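Long-range contact in X-ray repair cross complementing protein 1 variant (Homo sapiens, PDB 6WH1), which probably acts as a scaffold in DNA single-strand break repair, assembling repair proteins and limiting PARP1 activity, with its C-terminal BRCT domain forming this chain: residues V44-T49 with A68-R73. Sequence-based numbering, arbitrary orientation.
Sequences VQFVIT and AFVRPR
Strand 46-48 pairs in parallel with strand 68-70, the outermost strand on this side of the four-stranded BRCT sheet, and helix 55-63 connects the two as a beta-alpha-beta unit. Val47 bonds through both backbone atoms: its N donates to Ala68 O (3.0 Å) and its O accepts from Val70 N (2.9 Å). The ladder continues at one end with Ala68 N to Gln45 O, and at the other with Thr49 N to Val70 O. On the face turned to helix 55-63, Val47 runs alongside Phe69, its CB 3.7 Å from Phe69 CD2, while the Phe69 ring stacks on Phe57 and meets Trp53 edge-to-face. Phe46, Ile48, Ala68 and Val70 line the other face; there Val70 CG2 touches the edge of the Phe46 ring at CD1 (4.2 Å), and Ile48 CG2, anti to its backbone N, reaches Pro72 CG at 4.1 Å. Past Val70, Arg71 bends at chi2 (-97°) and returns to Thr49. Its NH1, also bonded to Gln51 O, donates to Thr49 O at 3.2 Å, approaching from well above the carbonyl plane.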
loop_
_atom_site.group_PDB
_atom_site.type_symbol
_atom_site.label_atom_id
_atom_site.label_comp_id
_atom_site.label_asym_id
_atom_site.label_seq_id
_atom_site.Cartn_x
_atom_site.Cartn_y
_atom_site.Cartn_z
ATOM N N VAL A 44 16.114 -1.792 -1.504
ATOM C CA VAL A 44 14.984 -1.886 -2.423
ATOM C C VAL A 44 15.247 -2.991 -3.434
ATOM O O VAL A 44 16.335 -3.073 -4.015
ATOM C CB VAL A 44 14.750 -0.542 -3.130
ATOM C CG1 VAL A 44 13.860 -0.732 -4.362
ATOM C CG2 VAL A 44 14.144 0.475 -2.166
ATOM N N GLN A 45 14.247 -3.847 -3.660
ATOM C CA GLN A 45 14.379 -4.925 -4.630
ATOM C C GLN A 45 13.603 -4.693 -5.920
ATOM O O GLN A 45 13.944 -5.300 -6.941
ATOM C CB GLN A 45 13.928 -6.258 -4.017
ATOM C CG GLN A 45 14.903 -6.837 -3.009
ATOM C CD GLN A 45 14.254 -7.102 -1.671
ATOM O OE1 GLN A 45 13.039 -7.279 -1.580
ATOM N NE2 GLN A 45 15.060 -7.132 -0.619
ATOM N N PHE A 46 12.584 -3.839 -5.903
ATOM C CA PHE A 46 11.780 -3.571 -7.091
ATOM C C PHE A 46 11.437 -2.092 -7.133
ATOM O O PHE A 46 10.730 -1.590 -6.253
ATOM C CB PHE A 46 10.497 -4.410 -7.099
ATOM C CG PHE A 46 10.741 -5.887 -7.089
ATOM C CD1 PHE A 46 11.004 -6.565 -8.266
ATOM C CD2 PHE A 46 10.711 -6.598 -5.900
ATOM C CE1 PHE A 46 11.232 -7.927 -8.258
ATOM C CE2 PHE A 46 10.939 -7.963 -5.883
ATOM C CZ PHE A 46 11.202 -8.628 -7.063
ATOM N N VAL A 47 11.937 -1.397 -8.144
ATOM C CA VAL A 47 11.524 -0.028 -8.416
ATOM C C VAL A 47 10.362 -0.089 -9.399
ATOM O O VAL A 47 10.483 -0.672 -10.481
ATOM C CB VAL A 47 12.685 0.808 -8.972
ATOM C CG1 VAL A 47 12.182 2.156 -9.467
ATOM C CG2 VAL A 47 13.752 1.007 -7.908
ATOM N N ILE A 48 9.229 0.488 -9.012
ATOM C CA ILE A 48 8.056 0.581 -9.872
ATOM C C ILE A 48 7.997 1.991 -10.443
ATOM O O ILE A 48 7.938 2.970 -9.689
ATOM C CB ILE A 48 6.769 0.243 -9.102
ATOM C CG1 ILE A 48 7.011 -0.918 -8.126
ATOM C CG2 ILE A 48 5.637 -0.068 -10.070
ATOM C CD1 ILE A 48 7.284 -2.247 -8.796
ATOM N N THR A 49 8.017 2.104 -11.773
ATOM C CA THR A 49 7.985 3.404 -12.433
ATOM C C THR A 49 7.105 3.356 -13.669
ATOM O O THR A 49 6.990 2.326 -14.339
ATOM C CB THR A 49 9.373 3.880 -12.883
ATOM O OG1 THR A 49 10.002 2.857 -13.666
ATOM C CG2 THR A 49 10.228 4.182 -11.707
ATOM N N ALA A 68 15.541 -4.734 -9.755
ATOM C CA ALA A 68 14.732 -4.880 -10.957
ATOM C C ALA A 68 13.824 -3.670 -11.115
ATOM O O ALA A 68 13.284 -3.153 -10.131
ATOM C CB ALA A 68 13.885 -6.156 -10.912
ATOM N N PHE A 69 13.652 -3.235 -12.363
ATOM C CA PHE A 69 12.835 -2.079 -12.709
ATOM C C PHE A 69 11.611 -2.563 -13.470
ATOM O O PHE A 69 11.741 -3.202 -14.521
ATOM C CB PHE A 69 13.634 -1.082 -13.543
ATOM C CG PHE A 69 14.860 -0.566 -12.849
ATOM C CD1 PHE A 69 16.075 -1.216 -12.985
ATOM C CD2 PHE A 69 14.794 0.563 -12.050
ATOM C CE1 PHE A 69 17.203 -0.742 -12.345
ATOM C CE2 PHE A 69 15.917 1.037 -11.406
ATOM C CZ PHE A 69 17.121 0.389 -11.558
ATOM N N VAL A 70 10.426 -2.273 -12.930
ATOM C CA VAL A 70 9.185 -2.878 -13.397
ATOM C C VAL A 70 8.103 -1.811 -13.514
ATOM O O VAL A 70 8.113 -0.802 -12.802
ATOM C CB VAL A 70 8.705 -4.014 -12.460
ATOM C CG1 VAL A 70 7.761 -4.929 -13.194
ATOM C CG2 VAL A 70 9.876 -4.810 -11.903
ATOM N N ARG A 71 7.141 -2.060 -14.413
ATOM C CA ARG A 71 6.014 -1.177 -14.662
ATOM C C ARG A 71 4.849 -1.508 -13.732
ATOM O O ARG A 71 4.733 -2.640 -13.250
ATOM C CB ARG A 71 5.564 -1.295 -16.114
ATOM C CG ARG A 71 6.637 -0.898 -17.115
ATOM C CD ARG A 71 6.460 0.539 -17.567
ATOM N NE ARG A 71 7.486 0.944 -18.524
ATOM C CZ ARG A 71 8.256 2.016 -18.381
ATOM N NH1 ARG A 71 8.116 2.796 -17.317
ATOM N NH2 ARG A 71 9.165 2.311 -19.302
ATOM N N PRO A 72 3.978 -0.529 -13.466
ATOM C CA PRO A 72 2.832 -0.781 -12.568
ATOM C C PRO A 72 1.892 -1.878 -13.052
ATOM O O PRO A 72 1.126 -2.435 -12.241
ATOM C CB PRO A 72 2.123 0.580 -12.519
ATOM C CG PRO A 72 3.190 1.578 -12.846
ATOM C CD PRO A 72 4.100 0.895 -13.828
ATOM N N ARG A 73 1.917 -2.207 -14.346
ATOM C CA ARG A 73 1.053 -3.275 -14.833
ATOM C C ARG A 73 1.428 -4.619 -14.223
ATOM O O ARG A 73 0.573 -5.504 -14.114
ATOM C CB ARG A 73 1.092 -3.354 -16.359
ATOM C CG ARG A 73 -0.079 -4.143 -16.929
ATOM C CD ARG A 73 0.083 -4.431 -18.406
ATOM N NE ARG A 73 -0.535 -5.700 -18.780
ATOM C CZ ARG A 73 -0.225 -6.383 -19.877
ATOM N NH1 ARG A 73 0.695 -5.912 -20.709
ATOM N NH2 ARG A 73 -0.832 -7.532 -20.142
#